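Galactokinase (Bifidobacterium longum subsp. infantis ATCC 15697 = JCM 1222 = DSM 20088, PDB 6TEQ) probably catalyses ATP-dependent phosphorylation of galactose, as a GHMP-family galactokinase, and binds 2-deoxy-2-fluoro-galactose in its sugar pocket. Local coordinates at residues Ala183-Gly188 with Gln242-Gln247; Ala249-Thr254 with Ala338-Thr343. All blocks are in the same frame, centred on the assembly; numbering follows the deposited sequence. Where two conformers were deposited one is given.

Contact 1 (Ala183-Gly188 with Gln242-Gln247). With GAF (2-deoxy-2-fluoro-alpha-D-galactopyranose), chain M.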
loop_
_atom_site.group_PDB
_atom_site.type_symbol
_atom_site.label_atom_id
_atom_site.label_comp_id
_atom_site.label_asym_id
_atom_site.label_seq_id
_atom_site.Cartn_x
_atom_site.Cartn_y
_atom_site.Cartn_z
ATOM N N ALA A 183 -1.887 3.701 16.013
ATOM C CA ALA A 183 -2.277 4.907 15.262
ATOM C C ALA A 183 -3.809 4.957 15.098
ATOM O O ALA A 183 -4.337 6.058 14.808
ATOM C CB ALA A 183 -1.539 4.965 13.976
ATOM N N GLY A 184 -4.502 3.820 15.256
ATOM C CA GLY A 184 -5.970 3.807 15.154
ATOM C C GLY A 184 -6.431 3.914 13.719
ATOM O O GLY A 184 -7.562 4.368 13.494
ATOM N N ALA A 185 -5.565 3.533 12.784
ATOM C CA ALA A 185 -5.811 3.634 11.335
ATOM C C ALA A 185 -6.065 2.222 10.831
ATOM O O ALA A 185 -5.145 1.421 10.786
ATOM C CB ALA A 185 -4.659 4.243 10.631
ATOM N N SER A 186 -7.276 1.955 10.425
ATOM C CA SER A 186 -7.705 0.625 9.948
ATOM C C SER A 186 -6.936 0.276 8.674
ATOM O O SER A 186 -6.918 1.109 7.718
ATOM C CB SER A 186 -9.159 0.642 9.689
ATOM O OG SER A 186 -9.583 -0.639 9.344
ATOM N N THR A 187 -6.309 -0.882 8.643
ATOM C CA THR A 187 -5.463 -1.332 7.509
ATOM C C THR A 187 -5.464 -2.868 7.417
ATOM O O THR A 187 -5.492 -3.603 8.461
ATOM C CB THR A 187 -4.031 -0.804 7.601
ATOM O OG1 THR A 187 -3.302 -1.203 6.439
ATOM C CG2 THR A 187 -3.354 -1.325 8.842
ATOM N N GLY A 188 -5.566 -3.346 6.181
ATOM C CA GLY A 188 -5.317 -4.749 5.902
ATOM C C GLY A 188 -3.807 -4.842 5.781
ATOM O O GLY A 188 -3.107 -3.990 6.300
ATOM N N GLN A 242 -9.524 12.391 3.535
ATOM C CA GLN A 242 -9.377 12.287 4.993
ATOM C C GLN A 242 -9.156 10.842 5.476
ATOM O O GLN A 242 -10.125 10.045 5.566
ATOM C CB GLN A 242 -10.626 12.846 5.675
ATOM C CG GLN A 242 -10.350 13.022 7.147
ATOM C CD GLN A 242 -11.536 13.589 7.844
ATOM O OE1 GLN A 242 -12.458 14.023 7.186
ATOM N NE2 GLN A 242 -11.459 13.622 9.151
ATOM N N LEU A 243 -7.956 10.563 5.955
ATOM C CA LEU A 243 -7.617 9.309 6.687
ATOM C C LEU A 243 -8.568 9.122 7.894
ATOM O O LEU A 243 -8.811 10.060 8.654
ATOM C CB LEU A 243 -6.131 9.346 7.091
ATOM C CG LEU A 243 -5.147 8.635 6.136
ATOM C CD1 LEU A 243 -5.515 8.811 4.663
ATOM C CD2 LEU A 243 -3.689 9.062 6.358
ATOM N N ASN A 244 -9.035 7.892 8.131
ATOM C CA ASN A 244 -9.767 7.512 9.367
ATOM C C ASN A 244 -11.098 8.251 9.485
ATOM O O ASN A 244 -11.583 8.431 10.642
ATOM C CB ASN A 244 -8.992 7.871 10.638
ATOM C CG ASN A 244 -7.936 6.834 10.929
ATOM O OD1 ASN A 244 -7.770 5.927 10.133
ATOM N ND2 ASN A 244 -7.269 6.937 12.062
ATOM N N ASP A 245 -11.653 8.683 8.363
ATOM C CA ASP A 245 -12.953 9.402 8.322
ATOM C C ASP A 245 -14.103 8.439 8.489
ATOM O O ASP A 245 -15.279 8.929 8.631
ATOM C CB ASP A 245 -13.071 10.258 7.051
ATOM C CG ASP A 245 -13.308 9.473 5.789
ATOM O OD1 ASP A 245 -13.147 8.197 5.810
ATOM O OD2 ASP A 245 -13.623 10.133 4.789
ATOM N N GLY A 246 -13.798 7.171 8.523
ATOM C CA GLY A 246 -14.727 6.074 8.836
ATOM C C GLY A 246 -15.147 5.323 7.582
ATOM O O GLY A 246 -15.807 4.270 7.704
ATOM N N GLN A 247 -14.892 5.857 6.406
ATOM C CA GLN A 247 -15.411 5.211 5.159
ATOM C C GLN A 247 -14.757 3.821 4.995
ATOM O O GLN A 247 -15.445 2.856 4.650
ATOM C CB GLN A 247 -15.199 6.168 3.966
ATOM C CG GLN A 247 -15.994 7.468 4.090
ATOM C CD GLN A 247 -15.992 8.191 2.762
ATOM O OE1 GLN A 247 -15.134 9.054 2.507
ATOM N NE2 GLN A 247 -16.927 7.815 1.887
HETATM C C1 GAF M . -5.775 0.596 1.916
HETATM C C2 GAF M . -5.341 -0.416 2.955
HETATM F F2 GAF M . -4.297 0.095 3.652
HETATM C C3 GAF M . -4.944 -1.736 2.329
HETATM O O3 GAF M . -4.816 -2.701 3.326
HETATM C C4 GAF M . -6.036 -2.240 1.339
HETATM O O4 GAF M . -7.229 -2.667 1.985
HETATM C C5 GAF M . -6.336 -1.153 0.364
HETATM O O5 GAF M . -6.753 0.004 1.049
HETATM C C6 GAF M . -7.407 -1.521 -0.642
HETATM O O6 GAF M . -7.000 -2.619 -1.457
HETATM O O1 GAF M . -4.571 0.928 1.248
HETATM O O HOH W 1 -9.279 4.059 10.117
#
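N244 reaches across to G184 and A185 with its carboxamide, and is the residue of 242-247 that carries nearly all of the contact. Leaving CB, the side chain turns beside the backbone N (chi1 -81°), which carries CG to 3.6 Å from G184 O. N244 OD1 stands over the carbons of the next residue, 3.2 Å from A185 CA and 3.6 Å from A185 CB. The other branch sets ND2 3.0 Å from G184 O. A water bound at 2.9 Å by S186 N sits so close to N244 OD1 that this second link is doubtful, and N244 itself was deposited in two conformers. Both backbones adopt positive phi here, N244 at the third position of a type II turn, Q242 to D245, and G184 at the exit of helix 165-183. Farther along, the loop becomes sugar site. In T187 the first torsion (chi1 -176°) swings OG1 opposite the backbone N, beside the carbonyl carbon, from where it donates to G188 O over 2.8 Å. T187 OG1 also lies 3.2 Å from F2 of the bound 2-deoxy-2-fluoro-galactose. With an alanine here, G188 O would probably lose this donor and a gap would open beside the fluorine. G188 N makes a weak bond of 3.0 Å to the sugar's O3, bent to 125°, at a place where a CB would crowd that oxygen. The chemistry thus divides along one short loop: at the surface an amide lies against the backbone and A185 without a clear direct bond, while at the pocket end a hydroxyl is bonded within the loop and a glycine without a side chain lets its backbone N come up to the sugar.

Contact 2 (Ala249-Thr254 with Ala338-Thr343)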
loop_
_atom_site.group_PDB
_atom_site.type_symbol
_atom_site.label_atom_id
_atom_site.label_comp_id
_atom_site.label_asym_id
_atom_site.label_seq_id
_atom_site.Cartn_x
_atom_site.Cartn_y
_atom_site.Cartn_z
ATOM N N ALA A 249 -13.255 1.918 7.158
ATOM C CA ALA A 249 -13.707 1.053 8.262
ATOM C C ALA A 249 -15.102 0.547 7.953
ATOM O O ALA A 249 -15.394 -0.648 8.281
ATOM C CB ALA A 249 -13.687 1.800 9.583
ATOM N N GLN A 250 -15.972 1.399 7.399
ATOM C CA GLN A 250 -17.361 0.947 7.104
ATOM C C GLN A 250 -17.269 -0.191 6.071
ATOM O O GLN A 250 -17.896 -1.259 6.306
ATOM C CB GLN A 250 -18.279 2.074 6.626
ATOM C CG GLN A 250 -19.722 1.615 6.399
ATOM C CD GLN A 250 -20.376 0.921 7.575
ATOM O OE1 GLN A 250 -20.677 1.549 8.606
ATOM N NE2 GLN A 250 -20.560 -0.394 7.439
ATOM N N ARG A 251 -16.505 -0.021 4.994
ATOM C CA ARG A 251 -16.450 -1.086 3.950
ATOM C C ARG A 251 -16.074 -2.423 4.614
ATOM O O ARG A 251 -16.717 -3.476 4.319
ATOM C CB ARG A 251 -15.482 -0.736 2.834
ATOM C CG ARG A 251 -15.847 0.518 2.058
ATOM C CD ARG A 251 -17.140 0.323 1.274
ATOM N NE ARG A 251 -17.463 1.552 0.545
ATOM C CZ ARG A 251 -17.961 2.635 1.103
ATOM N NH1 ARG A 251 -18.207 2.693 2.402
ATOM N NH2 ARG A 251 -18.143 3.712 0.372
ATOM N N ARG A 252 -15.047 -2.394 5.479
ATOM C CA ARG A 252 -14.635 -3.592 6.217
ATOM C C ARG A 252 -15.815 -4.155 7.032
ATOM O O ARG A 252 -16.012 -5.372 6.980
ATOM C CB ARG A 252 -13.411 -3.315 7.091
ATOM C CG ARG A 252 -12.157 -2.984 6.305
ATOM C CD ARG A 252 -10.904 -3.002 7.178
ATOM N NE ARG A 252 -10.574 -4.288 7.744
ATOM C CZ ARG A 252 -9.523 -4.530 8.509
ATOM N NH1 ARG A 252 -8.766 -3.543 8.939
ATOM N NH2 ARG A 252 -9.285 -5.755 8.923
ATOM N N ALA A 253 -16.588 -3.316 7.753
ATOM C CA ALA A 253 -17.694 -3.780 8.594
ATOM C C ALA A 253 -18.744 -4.476 7.730
ATOM O O ALA A 253 -19.239 -5.525 8.106
ATOM C CB ALA A 253 -18.328 -2.647 9.336
ATOM N N THR A 254 -18.991 -3.899 6.574
ATOM C CA THR A 254 -19.997 -4.396 5.629
ATOM C C THR A 254 -19.601 -5.773 5.131
ATOM O O THR A 254 -20.432 -6.704 5.173
ATOM C CB THR A 254 -20.280 -3.403 4.502
ATOM O OG1 THR A 254 -20.802 -2.192 5.061
ATOM C CG2 THR A 254 -21.301 -4.037 3.545
ATOM N N ALA A 338 -18.702 1.702 -8.986
ATOM C CA ALA A 338 -20.157 1.437 -8.960
ATOM C C ALA A 338 -20.572 0.537 -7.809
ATOM O O ALA A 338 -21.651 0.773 -7.223
ATOM C CB ALA A 338 -20.640 0.794 -10.209
ATOM N N ASP A 339 -19.841 -0.529 -7.577
ATOM C CA ASP A 339 -20.237 -1.537 -6.564
ATOM C C ASP A 339 -19.615 -1.179 -5.216
ATOM O O ASP A 339 -20.254 -1.398 -4.228
ATOM C CB ASP A 339 -19.919 -2.949 -7.024
ATOM C CG ASP A 339 -21.005 -3.485 -7.960
ATOM O OD1 ASP A 339 -22.190 -2.973 -7.907
ATOM O OD2 ASP A 339 -20.722 -4.437 -8.692
ATOM N N TYR A 340 -18.310 -0.913 -5.181
ATOM C CA TYR A 340 -17.656 -0.622 -3.887
ATOM C C TYR A 340 -17.775 0.838 -3.460
ATOM O O TYR A 340 -17.710 1.116 -2.209
ATOM C CB TYR A 340 -16.228 -1.109 -3.845
ATOM C CG TYR A 340 -15.862 -1.844 -2.595
ATOM C CD1 TYR A 340 -16.512 -3.050 -2.269
ATOM C CD2 TYR A 340 -14.921 -1.345 -1.685
ATOM C CE1 TYR A 340 -16.241 -3.719 -1.120
ATOM C CE2 TYR A 340 -14.635 -2.051 -0.518
ATOM C CZ TYR A 340 -15.266 -3.258 -0.255
ATOM O OH TYR A 340 -15.000 -3.943 0.894
ATOM N N GLU A 341 -18.093 1.731 -4.394
ATOM C CA GLU A 341 -18.418 3.162 -4.078
ATOM C C GLU A 341 -17.256 3.757 -3.274
ATOM O O GLU A 341 -17.490 4.399 -2.235
ATOM C CB GLU A 341 -19.780 3.283 -3.421
ATOM C CG GLU A 341 -20.897 2.883 -4.348
ATOM C CD GLU A 341 -22.214 3.183 -3.667
ATOM O OE1 GLU A 341 -22.667 2.323 -2.848
ATOM O OE2 GLU A 341 -22.687 4.342 -3.808
ATOM N N VAL A 342 -16.016 3.577 -3.776
ATOM C CA VAL A 342 -14.829 4.178 -3.100
ATOM C C VAL A 342 -14.100 5.154 -4.021
ATOM O O VAL A 342 -12.984 5.505 -3.727
ATOM C CB VAL A 342 -13.868 3.122 -2.514
ATOM C CG1 VAL A 342 -14.559 2.254 -1.490
ATOM C CG2 VAL A 342 -13.232 2.288 -3.630
ATOM N N THR A 343 -14.707 5.570 -5.116
ATOM C CA THR A 343 -14.077 6.569 -5.985
ATOM C C THR A 343 -14.681 7.946 -5.700
ATOM O O THR A 343 -15.675 8.086 -4.948
ATOM C CB THR A 343 -14.192 6.183 -7.458
ATOM O OG1 THR A 343 -15.544 6.318 -7.900
ATOM C CG2 THR A 343 -13.617 4.802 -7.742
#
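R251 extends its guanidinium from helix 247-262 to two consecutive backbone carbonyls of 338-343. NE donates to Y340 O at 2.8 Å, the donor nearly in line with that C=O bond, and NH2 donates to E341 O, also at 2.8 Å. The second acceptor lies in the guanidinium plane, although NH2 itself stands 44° above the E341 carbonyl plane. Two bonds from neighbouring nitrogens fix the rotation of the planar group. Both oxygens belong to the turn that follows helix 322-338, where E341 adopts positive phi, and their convergence on the guanidinium is likely to favour its charge. The bend at chi2 (-66°) brings CD of R251 over one face of the Y340 ring, a CH-pi contact with CD 3.9 Å above the plane and displaced toward the rim; R251 CB meets Y340 CE2 at 3.7 Å. V342 adds CG1, which approaches R251 NE obliquely at 3.6 Å. The carboxylate of E341 is directed instead to R299, with which it forms a salt bridge. Y340 OH bonds to Y50 OH, and the ring also meets those of H302 and H47, the latter a galactose-binding residue, placing this junction in the second shell of the sugar site. Around it, R299 of helix 294-318 packs on R251 and Y340, whereas V342 rests on L336 of helix 322-338 and M364 of strand 361-365.

In the fold
The two contacts come in series along the chain, their centres about 13 Å apart on the same side of the chain's centre, and helix 247-262 connects them. Its lead-in, 242-247, meets the loop between helices 165-183 and 190-197; its first turns, 249-254, meet the loop between helices 322-338 and 345-356. R251 and R252 serve different sides: the CB of R252 is turned away from 338-343, and its NH1 is 3.0 Å from S186 OG, a probable hydrogen bond that joins contact 2 to contact 1. The helix, which also carries the sugar-binding Y248, thus ties parts of the N- and C-terminal GHMP kinase regions together beside the galactose pocket.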